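Local atomic coordinates of CRISPR system Cmr subunit Cmr6 (Pyrococcus furiosus, PDB entry 4W8V), a protein that binds RNA as part of the type III-B Cmr ribonucleoprotein complex, an elongated CRISPR antiviral assembly that Cmr6 caps together with Cmr1. Residues Y65-A68 with E69-N72; E104-S107 with R108-E112; N75-Y78 with K79-K82. All coordinates share one frame; numbering follows the deposited sequence.

Contact 1: residues Y65-A68 with E69-N72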
loop_
_atom_site.group_PDB
_atom_site.type_symbol
_atom_site.label_atom_id
_atom_site.label_comp_id
_atom_site.label_asym_id
_atom_site.label_seq_id
_atom_site.Cartn_x
_atom_site.Cartn_y
_atom_site.Cartn_z
ATOM N N TYR A 65 -1.187 7.536 8.721
ATOM C CA TYR A 65 -2.453 8.230 8.758
ATOM C C TYR A 65 -3.172 7.985 10.081
ATOM O O TYR A 65 -3.656 8.917 10.729
ATOM C CB TYR A 65 -3.309 7.787 7.581
ATOM C CG TYR A 65 -4.654 8.449 7.467
ATOM C CD1 TYR A 65 -5.782 7.901 8.085
ATOM C CD2 TYR A 65 -4.814 9.595 6.711
ATOM C CE1 TYR A 65 -7.028 8.501 7.967
ATOM C CE2 TYR A 65 -6.052 10.206 6.586
ATOM C CZ TYR A 65 -7.155 9.654 7.209
ATOM O OH TYR A 65 -8.381 10.266 7.075
ATOM N N VAL A 66 -3.235 6.725 10.479
ATOM C CA VAL A 66 -3.884 6.346 11.722
ATOM C C VAL A 66 -3.121 6.894 12.931
ATOM O O VAL A 66 -3.720 7.447 13.856
ATOM C CB VAL A 66 -4.009 4.807 11.816
ATOM C CG1 VAL A 66 -4.248 4.363 13.241
ATOM C CG2 VAL A 66 -5.104 4.321 10.883
ATOM N N LEU A 67 -1.797 6.759 12.916
ATOM C CA LEU A 67 -0.981 7.149 14.065
ATOM C C LEU A 67 -0.924 8.660 14.264
ATOM O O LEU A 67 -0.564 9.132 15.346
ATOM C CB LEU A 67 0.435 6.590 13.932
ATOM C CG LEU A 67 0.574 5.138 14.407
ATOM C CD1 LEU A 67 1.994 4.607 14.207
ATOM C CD2 LEU A 67 0.164 5.041 15.863
ATOM N N ALA A 68 -1.266 9.409 13.221
ATOM C CA ALA A 68 -1.360 10.860 13.321
ATOM C C ALA A 68 -2.466 11.231 14.310
ATOM O O ALA A 68 -2.396 12.249 14.989
ATOM C CB ALA A 68 -1.622 11.481 11.950
ATOM N N GLU A 69 -3.487 10.384 14.396
ATOM C CA GLU A 69 -4.562 10.579 15.357
ATOM C C GLU A 69 -4.076 10.376 16.804
ATOM O O GLU A 69 -4.772 10.754 17.746
ATOM C CB GLU A 69 -5.725 9.627 15.058
ATOM C CG GLU A 69 -6.162 9.575 13.599
ATOM C CD GLU A 69 -7.329 8.611 13.350
ATOM O OE1 GLU A 69 -8.268 8.568 14.176
ATOM O OE2 GLU A 69 -7.302 7.898 12.327
ATOM N N PHE A 70 -2.887 9.789 16.970
ATOM C CA PHE A 70 -2.348 9.452 18.296
ATOM C C PHE A 70 -1.468 10.547 18.913
ATOM O O PHE A 70 -0.959 10.378 20.012
ATOM C CB PHE A 70 -1.530 8.148 18.237
ATOM C CG PHE A 70 -2.357 6.909 18.034
ATOM C CD1 PHE A 70 -3.191 6.786 16.937
ATOM C CD2 PHE A 70 -2.284 5.858 18.931
ATOM C CE1 PHE A 70 -3.950 5.650 16.743
ATOM C CE2 PHE A 70 -3.045 4.725 18.747
ATOM C CZ PHE A 70 -3.877 4.616 17.650
ATOM N N ILE A 71 -1.263 11.652 18.204
ATOM C CA ILE A 71 -0.504 12.775 18.749
ATOM C C ILE A 71 -1.308 14.061 18.565
ATOM O O ILE A 71 -2.276 14.079 17.809
ATOM C CB ILE A 71 0.895 12.897 18.093
ATOM C CG1 ILE A 71 0.792 13.124 16.590
ATOM C CG2 ILE A 71 1.702 11.628 18.308
ATOM C CD1 ILE A 71 2.110 12.950 15.860
ATOM N N ASN A 72 -0.935 15.118 19.282
ATOM C CA ASN A 72 -1.684 16.371 19.238
ATOM C C ASN A 72 -0.785 17.581 19.480
ATOM O O ASN A 72 -0.039 17.993 18.589
ATOM C CB ASN A 72 -2.825 16.366 20.260
#

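Contact 2: residues E104-S107 with R108-E112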
loop_
_atom_site.group_PDB
_atom_site.type_symbol
_atom_site.label_atom_id
_atom_site.label_comp_id
_atom_site.label_asym_id
_atom_site.label_seq_id
_atom_site.Cartn_x
_atom_site.Cartn_y
_atom_site.Cartn_z
ATOM N N GLU A 104 -9.259 9.774 21.882
ATOM C CA GLU A 104 -10.612 9.770 22.425
ATOM C C GLU A 104 -11.626 9.347 21.369
ATOM O O GLU A 104 -12.428 8.443 21.593
ATOM C CB GLU A 104 -10.955 11.161 22.971
ATOM C CG GLU A 104 -12.349 11.302 23.557
ATOM C CD GLU A 104 -12.529 12.612 24.304
ATOM O OE1 GLU A 104 -11.574 13.418 24.334
ATOM O OE2 GLU A 104 -13.622 12.834 24.865
ATOM N N ARG A 105 -11.582 10.012 20.220
ATOM C CA ARG A 105 -12.423 9.661 19.083
ATOM C C ARG A 105 -11.561 9.095 17.954
ATOM O O ARG A 105 -10.642 9.758 17.479
ATOM C CB ARG A 105 -13.203 10.882 18.594
ATOM C CG ARG A 105 -14.100 11.517 19.644
ATOM C CD ARG A 105 -14.522 12.918 19.225
ATOM N NE ARG A 105 -15.286 12.919 17.979
ATOM C CZ ARG A 105 -15.443 13.988 17.205
ATOM N NH1 ARG A 105 -14.876 15.138 17.544
ATOM N NH2 ARG A 105 -16.157 13.908 16.087
ATOM N N CYS A 106 -11.849 7.874 17.523
ATOM C CA CYS A 106 -11.048 7.245 16.477
ATOM C C CYS A 106 -11.771 7.236 15.142
ATOM O O CYS A 106 -12.994 7.116 15.090
ATOM C CB CYS A 106 -10.682 5.809 16.863
ATOM S SG CYS A 106 -9.757 5.666 18.399
ATOM N N SER A 107 -11.013 7.347 14.058
ATOM C CA SER A 107 -11.588 7.152 12.731
ATOM C C SER A 107 -11.894 5.677 12.579
ATOM O O SER A 107 -11.458 4.874 13.395
ATOM C CB SER A 107 -10.638 7.625 11.632
ATOM O OG SER A 107 -9.511 6.767 11.503
ATOM N N ARG A 108 -12.646 5.322 11.546
ATOM C CA ARG A 108 -12.882 3.917 11.242
ATOM C C ARG A 108 -11.551 3.210 11.011
ATOM O O ARG A 108 -11.307 2.136 11.555
ATOM C CB ARG A 108 -13.783 3.772 10.017
ATOM C CG ARG A 108 -14.339 2.382 9.796
ATOM C CD ARG A 108 -15.121 2.393 8.510
ATOM N NE ARG A 108 -14.311 2.950 7.438
ATOM C CZ ARG A 108 -13.555 2.223 6.622
ATOM N NH1 ARG A 108 -13.524 0.897 6.752
ATOM N NH2 ARG A 108 -12.833 2.819 5.675
ATOM N N LEU A 109 -10.680 3.838 10.226
ATOM C CA LEU A 109 -9.380 3.242 9.926
ATOM C C LEU A 109 -8.586 3.047 11.210
ATOM O O LEU A 109 -7.903 2.043 11.379
ATOM C CB LEU A 109 -8.596 4.110 8.936
ATOM C CG LEU A 109 -9.145 4.165 7.511
ATOM C CD1 LEU A 109 -8.278 5.064 6.641
ATOM C CD2 LEU A 109 -9.240 2.770 6.907
ATOM N N CYS A 110 -8.695 4.008 12.121
ATOM C CA CYS A 110 -8.063 3.886 13.425
ATOM C C CYS A 110 -8.630 2.705 14.220
ATOM O O CYS A 110 -7.873 1.950 14.819
ATOM C CB CYS A 110 -8.226 5.175 14.216
ATOM S SG CYS A 110 -7.423 5.135 15.812
ATOM N N LYS A 111 -9.955 2.551 14.219
ATOM C CA LYS A 111 -10.602 1.429 14.897
ATOM C C LYS A 111 -10.083 0.106 14.338
ATOM O O LYS A 111 -9.683 -0.780 15.088
ATOM C CB LYS A 111 -12.132 1.475 14.742
ATOM C CG LYS A 111 -12.824 2.732 15.232
ATOM C CD LYS A 111 -13.096 2.695 16.724
ATOM C CE LYS A 111 -13.894 3.917 17.185
ATOM N NZ LYS A 111 -15.272 3.957 16.617
ATOM N N GLU A 112 -10.092 -0.014 13.014
ATOM C CA GLU A 112 -9.645 -1.221 12.329
ATOM C C GLU A 112 -8.199 -1.535 12.659
ATOM O O GLU A 112 -7.830 -2.687 12.859
ATOM C CB GLU A 112 -9.804 -1.074 10.815
ATOM C CG GLU A 112 -11.238 -1.049 10.323
ATOM C CD GLU A 112 -11.798 -2.439 10.101
ATOM O OE1 GLU A 112 -11.619 -3.306 10.984
ATOM O OE2 GLU A 112 -12.404 -2.667 9.034
#

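Contact 3: residues N75-Y78 with K79-K82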
loop_
_atom_site.group_PDB
_atom_site.type_symbol
_atom_site.label_atom_id
_atom_site.label_comp_id
_atom_site.label_asym_id
_atom_site.label_seq_id
_atom_site.Cartn_x
_atom_site.Cartn_y
_atom_site.Cartn_z
ATOM N N ASN A 75 -1.522 19.554 16.563
ATOM C CA ASN A 75 -1.822 20.704 15.715
ATOM C C ASN A 75 -2.814 20.360 14.610
ATOM O O ASN A 75 -3.753 19.595 14.830
ATOM C CB ASN A 75 -0.541 21.257 15.094
ATOM C CG ASN A 75 0.630 21.211 16.049
ATOM O OD1 ASN A 75 0.459 20.997 17.249
ATOM N ND2 ASN A 75 1.832 21.417 15.520
ATOM N N ASP A 76 -2.606 20.936 13.427
ATOM C CA ASP A 76 -3.379 20.561 12.245
ATOM C C ASP A 76 -3.102 19.111 11.877
ATOM O O ASP A 76 -1.972 18.641 12.007
ATOM C CB ASP A 76 -3.046 21.465 11.058
ATOM C CG ASP A 76 -3.770 22.783 11.112
ATOM O OD1 ASP A 76 -4.834 22.841 11.764
ATOM O OD2 ASP A 76 -3.282 23.757 10.500
ATOM N N PHE A 77 -4.124 18.397 11.418
ATOM C CA PHE A 77 -3.946 16.983 11.108
ATOM C C PHE A 77 -2.837 16.744 10.073
ATOM O O PHE A 77 -1.948 15.944 10.316
ATOM C CB PHE A 77 -5.239 16.346 10.614
ATOM C CG PHE A 77 -5.080 14.897 10.291
ATOM C CD1 PHE A 77 -5.046 13.952 11.303
ATOM C CD2 PHE A 77 -4.916 14.478 8.981
ATOM C CE1 PHE A 77 -4.876 12.635 11.015
ATOM C CE2 PHE A 77 -4.746 13.157 8.688
ATOM C CZ PHE A 77 -4.723 12.230 9.705
ATOM N N TYR A 78 -2.880 17.458 8.950
ATOM C CA TYR A 78 -1.887 17.294 7.891
ATOM C C TYR A 78 -0.449 17.433 8.406
ATOM O O TYR A 78 0.448 16.735 7.929
ATOM C CB TYR A 78 -2.136 18.292 6.745
ATOM C CG TYR A 78 -1.516 19.661 6.950
ATOM C CD1 TYR A 78 -0.278 19.983 6.396
ATOM C CD2 TYR A 78 -2.169 20.633 7.699
ATOM C CE1 TYR A 78 0.286 21.231 6.588
ATOM C CE2 TYR A 78 -1.609 21.887 7.893
ATOM C CZ TYR A 78 -0.386 22.179 7.338
ATOM O OH TYR A 78 0.160 23.423 7.540
ATOM N N LYS A 79 -0.224 18.319 9.378
ATOM C CA LYS A 79 1.103 18.459 9.964
ATOM C C LYS A 79 1.487 17.220 10.772
ATOM O O LYS A 79 2.622 16.755 10.703
ATOM C CB LYS A 79 1.195 19.702 10.859
ATOM C CG LYS A 79 1.061 21.025 10.133
ATOM C CD LYS A 79 1.465 22.176 11.043
ATOM C CE LYS A 79 0.532 23.367 10.896
ATOM N NZ LYS A 79 1.284 24.651 10.750
ATOM N N ARG A 80 0.543 16.691 11.542
ATOM C CA ARG A 80 0.812 15.504 12.345
ATOM C C ARG A 80 1.143 14.292 11.471
ATOM O O ARG A 80 2.070 13.540 11.767
ATOM C CB ARG A 80 -0.379 15.183 13.250
ATOM C CG ARG A 80 -0.619 16.220 14.324
ATOM C CD ARG A 80 -1.713 15.793 15.270
ATOM N NE ARG A 80 -2.979 16.445 14.963
ATOM C CZ ARG A 80 -4.105 15.796 14.687
ATOM N NH1 ARG A 80 -4.124 14.468 14.689
ATOM N NH2 ARG A 80 -5.215 16.475 14.415
ATOM N N ALA A 81 0.382 14.116 10.397
ATOM C CA ALA A 81 0.591 12.987 9.495
ATOM C C ALA A 81 1.970 13.056 8.876
ATOM O O ALA A 81 2.650 12.038 8.735
ATOM C CB ALA A 81 -0.475 12.955 8.410
ATOM N N LYS A 82 2.388 14.265 8.520
ATOM C CA LYS A 82 3.686 14.467 7.907
ATOM C C LYS A 82 4.774 14.137 8.922
ATOM O O LYS A 82 5.809 13.558 8.591
ATOM C CB LYS A 82 3.821 15.902 7.397
ATOM C CG LYS A 82 5.125 16.146 6.652
ATOM C CD LYS A 82 5.057 17.366 5.740
ATOM C CE LYS A 82 6.256 17.386 4.783
ATOM N NZ LYS A 82 7.570 17.283 5.490
#

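Contact 1: residues Y65-A68 with E69-N72
L67 and F70 pack together where helix 52-68 runs into a type I beta turn, A68 to I71, in this chain, the C-terminal part of Cmr6 and a member of the RAMP superfamily. The tight side is apolar. L67 CD2 lies over one face of the F70 ring, 3.9 Å from its centroid and 14° off the ring normal, which makes the pair a CH-pi contact. V66 runs alongside the same ring and brings CG1 to 3.7 Å from F70 CE1. L67 and F70 are both buried, and I126 and L129 of helix 122-133 back L67 while V122 of that helix and C110 of helix 108-116 meet F70.

E69 forms the polar, partly exposed side, and Y65 and I71 are partly exposed as well. E69 CG packs 3.2 Å from V66 O, and the carboxylate is held by a hydrogen bond between E69 OE2 and S107 OG. Backbone bonds from E69 N to V66 O (3.0 Å) and from F70 N to L67 O (2.9 Å) lead into the turn, whose own I71 N to A68 O bond is weak at 3.5 Å. V66 O also meets the edge of the F70 ring, 3.2 Å from F70 CD1.

Contact 2: residues E104-S107 with R108-E112
S107 caps the start of helix 108-116: its OG accepts a hydrogen bond from C110 N at 2.9 Å, with an N-H...O angle of 156°. This meets the definition of an N-cap, since S107 immediately precedes the first helical residue. The hydroxyl reaches that N-H because OG sits between the backbone N and the carbonyl carbon (chi1 71°), folded back over the first turn.

R108 opens the helix. Its CB touches S107 C, but the guanidinium leads off to D228, with which NH2 forms a salt bridge. L109 follows, and its CB approaches S107 OG to 3.8 Å before the side chain continues toward helix 52-68. C110 is the buried member of the turn. Besides giving its N-H to the cap, it turns its side chain onto C106, where C110 SG lies 3.5 Å from C106 CB. The two sulfur atoms, C106 SG and C110 SG, are also 3.5 Å apart, a separation well beyond the length of a disulfide bond. K111 then closes the first regular helical turn, with its N donating to S107 O at 2.9 Å. Its side chain bends at chi2 (-84°) and runs back past C106, placing K111 CE 3.7 Å from C106 CB. S107 is thus gripped through both its side chain and its carbonyl.

The cap hydroxyl has a second partner in E69, on the loop after helix 52-68. L109 packs on L62, Y65 and V66 of that helix, while R108, L109 and E112, the last through a salt bridge to R227, face helix 212-228, so the start of helix 108-116 sits against both.

Contact 3: residues N75-Y78 with K79-K82
The Y78 ring has K79 laid over one face, and the R80 guanidinium has F77 CA over one of its faces, both within the first turn of helix 77-90. K79 CG stands 3.6 Å from the Y78 centroid, a CH-pi contact between neighbours whose side chains run side by side. Farther along, K79 CE comes 3.4 Å from Y78 OH. The Y78 ring can lie under the lysine because its CG is set between the backbone N and the carbonyl carbon, chi1 85°.

At the edge of the guanidinium is N75 O, only 1° out of its plane. R80 NE donates to N75 O at 3.2 Å, while the second bond, from NH2, is weak. R80 NH1 meets the F77 ring near its edge, with ring and guanidinium planes 81° apart, and is hydrogen-bonded to A68 O of helix 52-68. R80 therefore links N75 O, before the N-cap, to A68 O. D76 is at the N-cap position but its side chain makes no capping bond; D76 O accepts from R80 N at 3.2 Å, and weakly from K79 N. In the next bond of the series A81 N reaches F77 O at 3.0 Å.

Overall arrangement
From the N terminus, contact 1 comes first, closing the turn that follows on from helix 52-68. After the unmodelled residues 73-74, contact 3 forms the beginning of helix 77-90; after the rest of that helix, helix 93-96 and a loop, contact 2 starts helix 108-116. The three follow in series along the chain; none encloses or crosses another. Contact 1 touches both of the others. E69 OE2 and S107 OG, 2.6 Å apart, join it to contact 2, and A68 O and R80 NH1, 2.8 Å apart, join it to contact 3. Contacts 2 and 3 do not meet, their nearest atoms being about 7 Å apart. The end of helix 52-68 thus lies between two helix beginnings.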